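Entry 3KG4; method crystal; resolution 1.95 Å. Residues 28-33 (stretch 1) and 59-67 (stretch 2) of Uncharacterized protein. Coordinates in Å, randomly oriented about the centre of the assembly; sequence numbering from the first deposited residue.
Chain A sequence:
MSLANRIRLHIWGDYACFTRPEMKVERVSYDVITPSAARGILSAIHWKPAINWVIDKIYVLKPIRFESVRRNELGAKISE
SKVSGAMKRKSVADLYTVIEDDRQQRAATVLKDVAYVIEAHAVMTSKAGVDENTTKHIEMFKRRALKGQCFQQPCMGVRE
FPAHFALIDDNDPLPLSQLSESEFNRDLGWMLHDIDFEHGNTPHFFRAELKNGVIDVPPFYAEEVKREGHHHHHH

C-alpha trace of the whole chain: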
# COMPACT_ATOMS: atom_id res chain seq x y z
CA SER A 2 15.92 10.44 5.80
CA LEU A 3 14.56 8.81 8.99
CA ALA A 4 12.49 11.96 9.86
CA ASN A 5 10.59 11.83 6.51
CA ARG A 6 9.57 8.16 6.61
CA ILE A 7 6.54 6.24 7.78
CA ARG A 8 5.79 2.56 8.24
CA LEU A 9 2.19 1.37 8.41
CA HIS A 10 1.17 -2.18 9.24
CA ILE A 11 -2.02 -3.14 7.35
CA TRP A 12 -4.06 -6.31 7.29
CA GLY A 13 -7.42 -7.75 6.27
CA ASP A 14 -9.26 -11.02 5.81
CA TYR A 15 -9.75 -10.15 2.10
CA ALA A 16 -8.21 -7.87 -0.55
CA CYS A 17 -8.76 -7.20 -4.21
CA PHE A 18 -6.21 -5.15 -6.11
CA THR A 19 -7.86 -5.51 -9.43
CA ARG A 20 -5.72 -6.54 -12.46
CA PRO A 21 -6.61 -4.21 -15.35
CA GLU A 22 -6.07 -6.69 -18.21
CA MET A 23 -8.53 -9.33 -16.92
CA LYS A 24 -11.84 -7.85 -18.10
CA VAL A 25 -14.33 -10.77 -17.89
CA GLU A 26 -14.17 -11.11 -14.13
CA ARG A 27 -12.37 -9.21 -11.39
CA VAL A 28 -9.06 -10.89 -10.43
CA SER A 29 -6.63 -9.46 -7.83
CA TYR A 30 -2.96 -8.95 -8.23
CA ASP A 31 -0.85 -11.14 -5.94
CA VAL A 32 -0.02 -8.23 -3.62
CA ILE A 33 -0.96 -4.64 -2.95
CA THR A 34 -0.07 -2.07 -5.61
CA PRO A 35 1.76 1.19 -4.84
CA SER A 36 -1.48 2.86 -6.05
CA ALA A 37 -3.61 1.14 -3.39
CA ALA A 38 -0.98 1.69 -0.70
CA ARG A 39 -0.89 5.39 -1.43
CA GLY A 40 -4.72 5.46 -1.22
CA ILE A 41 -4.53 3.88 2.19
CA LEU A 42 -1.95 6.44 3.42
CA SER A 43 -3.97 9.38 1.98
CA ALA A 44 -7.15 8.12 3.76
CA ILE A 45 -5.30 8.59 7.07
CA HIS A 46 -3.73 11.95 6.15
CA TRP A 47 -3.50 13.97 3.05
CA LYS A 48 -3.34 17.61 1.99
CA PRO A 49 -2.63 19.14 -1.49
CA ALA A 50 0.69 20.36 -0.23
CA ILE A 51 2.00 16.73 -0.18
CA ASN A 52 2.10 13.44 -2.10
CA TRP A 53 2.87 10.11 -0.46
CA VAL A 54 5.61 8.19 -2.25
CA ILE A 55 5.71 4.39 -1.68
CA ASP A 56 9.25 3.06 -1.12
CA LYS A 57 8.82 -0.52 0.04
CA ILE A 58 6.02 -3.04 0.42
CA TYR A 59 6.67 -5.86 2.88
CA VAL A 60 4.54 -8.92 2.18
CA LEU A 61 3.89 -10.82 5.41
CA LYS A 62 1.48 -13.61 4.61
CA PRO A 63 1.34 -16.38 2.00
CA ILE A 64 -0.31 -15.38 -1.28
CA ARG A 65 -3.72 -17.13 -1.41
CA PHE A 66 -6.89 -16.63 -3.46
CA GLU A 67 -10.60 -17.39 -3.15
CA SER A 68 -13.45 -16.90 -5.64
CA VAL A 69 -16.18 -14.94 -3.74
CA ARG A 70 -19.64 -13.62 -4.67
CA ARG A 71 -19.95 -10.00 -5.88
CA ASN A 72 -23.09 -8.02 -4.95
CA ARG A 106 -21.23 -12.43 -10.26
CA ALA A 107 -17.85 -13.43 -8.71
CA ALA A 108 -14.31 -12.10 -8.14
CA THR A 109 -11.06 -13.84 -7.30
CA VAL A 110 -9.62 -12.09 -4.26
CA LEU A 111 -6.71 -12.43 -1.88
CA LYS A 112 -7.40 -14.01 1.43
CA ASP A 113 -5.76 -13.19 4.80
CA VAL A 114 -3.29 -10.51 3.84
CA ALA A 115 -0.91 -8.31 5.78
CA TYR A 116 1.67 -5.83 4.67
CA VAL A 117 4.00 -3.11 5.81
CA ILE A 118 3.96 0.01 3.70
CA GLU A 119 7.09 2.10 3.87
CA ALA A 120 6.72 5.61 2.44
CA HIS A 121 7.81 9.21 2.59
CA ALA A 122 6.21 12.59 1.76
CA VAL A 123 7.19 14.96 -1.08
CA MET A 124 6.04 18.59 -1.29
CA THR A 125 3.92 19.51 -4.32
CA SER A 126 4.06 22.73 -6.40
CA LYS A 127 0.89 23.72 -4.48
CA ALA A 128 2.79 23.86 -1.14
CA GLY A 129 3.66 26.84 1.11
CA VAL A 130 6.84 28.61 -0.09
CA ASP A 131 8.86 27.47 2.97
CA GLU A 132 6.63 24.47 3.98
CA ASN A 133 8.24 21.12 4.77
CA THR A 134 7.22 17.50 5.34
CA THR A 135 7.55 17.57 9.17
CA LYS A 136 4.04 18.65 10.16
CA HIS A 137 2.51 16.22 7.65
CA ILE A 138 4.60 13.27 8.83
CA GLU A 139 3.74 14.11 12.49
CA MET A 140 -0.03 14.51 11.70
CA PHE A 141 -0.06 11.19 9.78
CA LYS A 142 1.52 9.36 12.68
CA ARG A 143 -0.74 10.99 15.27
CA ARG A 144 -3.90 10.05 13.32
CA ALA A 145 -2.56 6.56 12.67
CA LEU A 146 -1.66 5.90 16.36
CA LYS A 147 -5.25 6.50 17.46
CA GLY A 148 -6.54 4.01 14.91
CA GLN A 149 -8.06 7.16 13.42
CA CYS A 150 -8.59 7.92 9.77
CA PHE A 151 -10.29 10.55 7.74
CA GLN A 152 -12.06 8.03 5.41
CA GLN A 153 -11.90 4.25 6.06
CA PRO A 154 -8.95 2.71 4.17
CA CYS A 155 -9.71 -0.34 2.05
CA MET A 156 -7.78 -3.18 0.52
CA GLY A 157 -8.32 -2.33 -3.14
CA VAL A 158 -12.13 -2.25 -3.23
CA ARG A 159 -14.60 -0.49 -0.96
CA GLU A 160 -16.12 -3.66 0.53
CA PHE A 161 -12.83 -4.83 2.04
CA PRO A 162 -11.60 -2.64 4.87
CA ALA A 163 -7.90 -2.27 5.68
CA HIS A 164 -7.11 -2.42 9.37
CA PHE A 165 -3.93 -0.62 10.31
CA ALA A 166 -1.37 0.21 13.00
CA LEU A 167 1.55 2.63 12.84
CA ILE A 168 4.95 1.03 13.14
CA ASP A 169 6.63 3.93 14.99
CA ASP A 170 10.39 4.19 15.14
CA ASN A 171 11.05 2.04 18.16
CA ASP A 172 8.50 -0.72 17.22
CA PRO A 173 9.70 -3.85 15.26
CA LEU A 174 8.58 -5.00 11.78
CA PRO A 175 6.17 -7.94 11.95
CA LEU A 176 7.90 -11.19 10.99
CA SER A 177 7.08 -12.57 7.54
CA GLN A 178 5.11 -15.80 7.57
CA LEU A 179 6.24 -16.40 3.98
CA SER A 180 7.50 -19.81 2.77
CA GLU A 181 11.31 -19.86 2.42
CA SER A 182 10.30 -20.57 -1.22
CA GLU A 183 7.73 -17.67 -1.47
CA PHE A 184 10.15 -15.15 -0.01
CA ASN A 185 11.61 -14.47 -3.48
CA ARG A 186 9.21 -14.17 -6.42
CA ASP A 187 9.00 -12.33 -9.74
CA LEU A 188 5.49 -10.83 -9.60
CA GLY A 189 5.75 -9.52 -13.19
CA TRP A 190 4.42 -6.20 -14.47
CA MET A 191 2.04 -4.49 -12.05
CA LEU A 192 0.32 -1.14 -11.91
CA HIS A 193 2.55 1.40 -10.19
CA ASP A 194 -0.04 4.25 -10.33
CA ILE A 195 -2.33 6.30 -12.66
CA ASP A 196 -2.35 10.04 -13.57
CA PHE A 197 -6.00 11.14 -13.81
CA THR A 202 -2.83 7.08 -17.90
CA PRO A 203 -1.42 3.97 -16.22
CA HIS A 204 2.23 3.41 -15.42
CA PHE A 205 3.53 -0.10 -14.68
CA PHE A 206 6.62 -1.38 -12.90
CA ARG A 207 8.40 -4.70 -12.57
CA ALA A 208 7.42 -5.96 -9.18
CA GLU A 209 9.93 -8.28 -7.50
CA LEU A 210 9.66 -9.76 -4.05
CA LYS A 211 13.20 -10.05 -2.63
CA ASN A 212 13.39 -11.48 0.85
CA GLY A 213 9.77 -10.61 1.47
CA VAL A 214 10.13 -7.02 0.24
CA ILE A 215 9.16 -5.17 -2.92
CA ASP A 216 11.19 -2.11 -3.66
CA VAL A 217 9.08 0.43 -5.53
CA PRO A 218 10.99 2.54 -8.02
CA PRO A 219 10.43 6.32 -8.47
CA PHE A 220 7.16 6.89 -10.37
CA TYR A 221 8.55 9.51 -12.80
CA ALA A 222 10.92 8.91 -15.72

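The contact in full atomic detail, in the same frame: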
# COMPACT_ATOMS: atom_id res chain seq x y z
N VAL A 28 -10.13 -10.04 -10.98
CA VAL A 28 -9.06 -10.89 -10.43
C VAL A 28 -7.98 -9.99 -9.81
O VAL A 28 -7.53 -9.06 -10.44
CB VAL A 28 -8.38 -11.73 -11.53
CG1 VAL A 28 -7.27 -12.61 -10.92
CG2 VAL A 28 -9.43 -12.62 -12.27
N SER A 29 -7.62 -10.28 -8.56
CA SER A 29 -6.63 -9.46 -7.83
C SER A 29 -5.20 -9.80 -8.29
O SER A 29 -4.85 -10.93 -8.66
CB SER A 29 -6.74 -9.71 -6.32
OG SER A 29 -5.79 -8.93 -5.53
N TYR A 30 -4.37 -8.77 -8.23
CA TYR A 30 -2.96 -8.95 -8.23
C TYR A 30 -2.57 -9.78 -7.00
O TYR A 30 -3.38 -9.95 -6.07
CB TYR A 30 -2.30 -7.63 -8.14
CG TYR A 30 -2.17 -6.84 -9.40
CD1 TYR A 30 -1.39 -7.31 -10.47
CD2 TYR A 30 -2.70 -5.58 -9.49
CE1 TYR A 30 -1.21 -6.54 -11.61
CE2 TYR A 30 -2.53 -4.80 -10.64
CZ TYR A 30 -1.78 -5.30 -11.69
OH TYR A 30 -1.56 -4.56 -12.82
N ASP A 31 -1.35 -10.30 -7.02
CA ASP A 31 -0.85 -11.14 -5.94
C ASP A 31 -0.57 -10.39 -4.66
O ASP A 31 -0.58 -11.01 -3.59
CB ASP A 31 0.48 -11.84 -6.35
CG ASP A 31 0.30 -12.85 -7.43
OD1 ASP A 31 -0.81 -12.95 -8.00
OD2 ASP A 31 1.28 -13.61 -7.69
N VAL A 32 -0.34 -9.09 -4.76
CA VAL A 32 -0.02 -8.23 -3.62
C VAL A 32 -0.61 -6.84 -3.89
O VAL A 32 -1.01 -6.49 -5.01
CB VAL A 32 1.52 -8.06 -3.44
CG1 VAL A 32 2.24 -9.48 -3.26
CG2 VAL A 32 2.13 -7.35 -4.65
N ILE A 33 -0.58 -6.02 -2.84
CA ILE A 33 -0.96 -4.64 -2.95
C ILE A 33 -0.07 -3.83 -3.92
O ILE A 33 1.16 -4.01 -4.01
CB ILE A 33 -1.01 -4.00 -1.51
CG1 ILE A 33 -1.64 -2.60 -1.55
CG2 ILE A 33 0.40 -3.91 -0.94
CD1 ILE A 33 -2.11 -2.08 -0.20
N TYR A 59 6.36 -4.59 2.25
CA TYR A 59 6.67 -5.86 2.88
C TYR A 59 5.46 -6.76 2.85
O TYR A 59 4.40 -6.38 3.35
CB TYR A 59 7.07 -5.66 4.33
CG TYR A 59 8.27 -4.81 4.56
CD1 TYR A 59 9.52 -5.37 4.85
CD2 TYR A 59 8.18 -3.42 4.49
CE1 TYR A 59 10.63 -4.54 5.10
CE2 TYR A 59 9.27 -2.61 4.71
CZ TYR A 59 10.48 -3.16 5.04
OH TYR A 59 11.53 -2.29 5.28
N VAL A 60 5.62 -7.96 2.31
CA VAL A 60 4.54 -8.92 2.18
C VAL A 60 4.71 -9.98 3.24
O VAL A 60 5.68 -10.75 3.18
CB VAL A 60 4.54 -9.62 0.81
CG1 VAL A 60 3.40 -10.60 0.75
CG2 VAL A 60 4.42 -8.61 -0.28
N LEU A 61 3.75 -10.06 4.15
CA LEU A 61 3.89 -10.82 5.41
C LEU A 61 3.25 -12.19 5.40
O LEU A 61 3.66 -13.07 6.15
CB LEU A 61 3.30 -10.00 6.57
CG LEU A 61 3.88 -8.61 6.76
CD1 LEU A 61 3.23 -7.92 7.95
CD2 LEU A 61 5.39 -8.73 6.93
N LYS A 62 2.24 -12.40 4.56
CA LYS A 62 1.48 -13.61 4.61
C LYS A 62 1.44 -14.30 3.25
O LYS A 62 1.54 -13.65 2.22
CB LYS A 62 0.08 -13.30 5.12
CG LYS A 62 0.02 -13.05 6.62
CD LYS A 62 -1.41 -12.88 7.07
CE LYS A 62 -1.65 -13.42 8.47
NZ LYS A 62 -3.00 -13.00 8.99
N PRO A 63 1.35 -15.64 3.25
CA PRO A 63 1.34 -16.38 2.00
C PRO A 63 0.23 -15.90 1.07
O PRO A 63 -0.84 -15.54 1.52
CB PRO A 63 1.09 -17.84 2.44
CG PRO A 63 1.34 -17.85 3.91
CD PRO A 63 1.01 -16.50 4.40
N ILE A 64 0.57 -15.81 -0.21
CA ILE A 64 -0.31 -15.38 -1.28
C ILE A 64 -1.35 -16.47 -1.55
O ILE A 64 -1.01 -17.57 -2.00
CB ILE A 64 0.53 -15.02 -2.54
CG1 ILE A 64 1.55 -13.93 -2.18
CG2 ILE A 64 -0.38 -14.53 -3.70
CD1 ILE A 64 2.56 -13.57 -3.25
N ARG A 65 -2.62 -16.17 -1.24
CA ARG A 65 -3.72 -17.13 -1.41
C ARG A 65 -5.00 -16.46 -1.91
O ARG A 65 -5.29 -15.35 -1.52
CB ARG A 65 -4.02 -17.85 -0.10
CG ARG A 65 -3.00 -18.96 0.12
CD ARG A 65 -3.18 -19.69 1.43
NE ARG A 65 -3.59 -18.79 2.52
CZ ARG A 65 -4.81 -18.74 3.04
NH1 ARG A 65 -5.78 -19.53 2.58
NH2 ARG A 65 -5.06 -17.88 4.01
N PHE A 66 -5.75 -17.18 -2.75
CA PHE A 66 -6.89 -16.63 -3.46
C PHE A 66 -8.15 -17.41 -3.16
O PHE A 66 -8.10 -18.60 -2.83
CB PHE A 66 -6.65 -16.69 -4.96
CG PHE A 66 -5.54 -15.81 -5.43
CD1 PHE A 66 -5.76 -14.48 -5.66
CD2 PHE A 66 -4.28 -16.33 -5.72
CE1 PHE A 66 -4.74 -13.66 -6.12
CE2 PHE A 66 -3.28 -15.50 -6.15
CZ PHE A 66 -3.52 -14.17 -6.37
N GLU A 67 -9.29 -16.74 -3.27
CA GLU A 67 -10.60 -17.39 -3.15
C GLU A 67 -11.54 -16.69 -4.13
O GLU A 67 -11.51 -15.45 -4.24
CB GLU A 67 -11.10 -17.27 -1.70
CG GLU A 67 -12.42 -17.94 -1.35
CD GLU A 67 -12.88 -17.62 0.09
OE1 GLU A 67 -12.10 -17.83 1.04
OE2 GLU A 67 -14.01 -17.13 0.29

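Residues 28-33 and 59-67 meet in a small contact of side-chain packing and backbone oxygens set against side-chain carbons, with a cluster of aliphatic groups at one end, a phenylalanine ring edged by oxygen atoms at the other, and no hydrogen bond between the two stretches. Together they bury 275 Å², most of it contributed by Asp 31, Val 32, Val 60, Ile 64 and Phe 66. The backbones stay well apart: the CA atoms of Asp 31 and Ile 64 are 6.3 Å from each other, and those of Ser 29 and Phe 66 are 8.4 Å apart, and side chains of the second stretch reach across.

Val 32 anchors the aliphatic end. Its CB leaves the backbone sideways, and with chi1 in the m rotamer Val 32 CG1 reaches both Val 60 and Ile 64, lying 3.8 Å from Val 60 CG2 and 4.1 Å from Ile 64 CD1. Val 60, in strand 59-60, directs its CA-to-CB bond toward the first stretch; its CG2 methyl gives an apolar surface for Val 32 CG1. The CA-to-CB bond of Ile 64 also points toward its partner. With chi2 at 173° (t), Ile 64 CD1 packs near both Val 32 and Asp 31, and CG2 makes the closest approach to Asp 31: Ile 64 CG2 lies 3.5 Å from Asp 31 O and 3.9 Å from Asp 31 CB. Isoleucine suits the place because it presents apolar methyls to both residues.

Phe 66 has the largest area covered by the opposing stretch, although it remains exposed overall. Its CB points toward residues 28-33, and chi1 of -66° (m) brings the far side of the ring against them. Asp 31 OD1 approaches Phe 66 CZ to 3.4 Å, and Tyr 30 O lies 4.0 Å from Phe 66 CE1; both oxygens are at the ring edge, near its plane, where the slightly positive C-H groups favour such neighbours. Ser 29 O, 3.7 Å from Phe 66 CE1, approaches obliquely.

Asp 31 therefore links the two ends, its backbone oxygen and CB resting on Ile 64 while OD1 meets the phenylalanine; OD2 is hydrogen-bonded elsewhere in the structure. Ser 29 CB lies 4.4 Å from Phe 66 CE1, and the hydroxyl bonds within its own stretch: Ser 29 OG donates to Tyr 30 O at 2.7 Å, satisfying a buried polar group, and is also hydrogen-bonded elsewhere in the structure. The CA-to-CB bond of Tyr 30 points away, and only its backbone oxygen takes part.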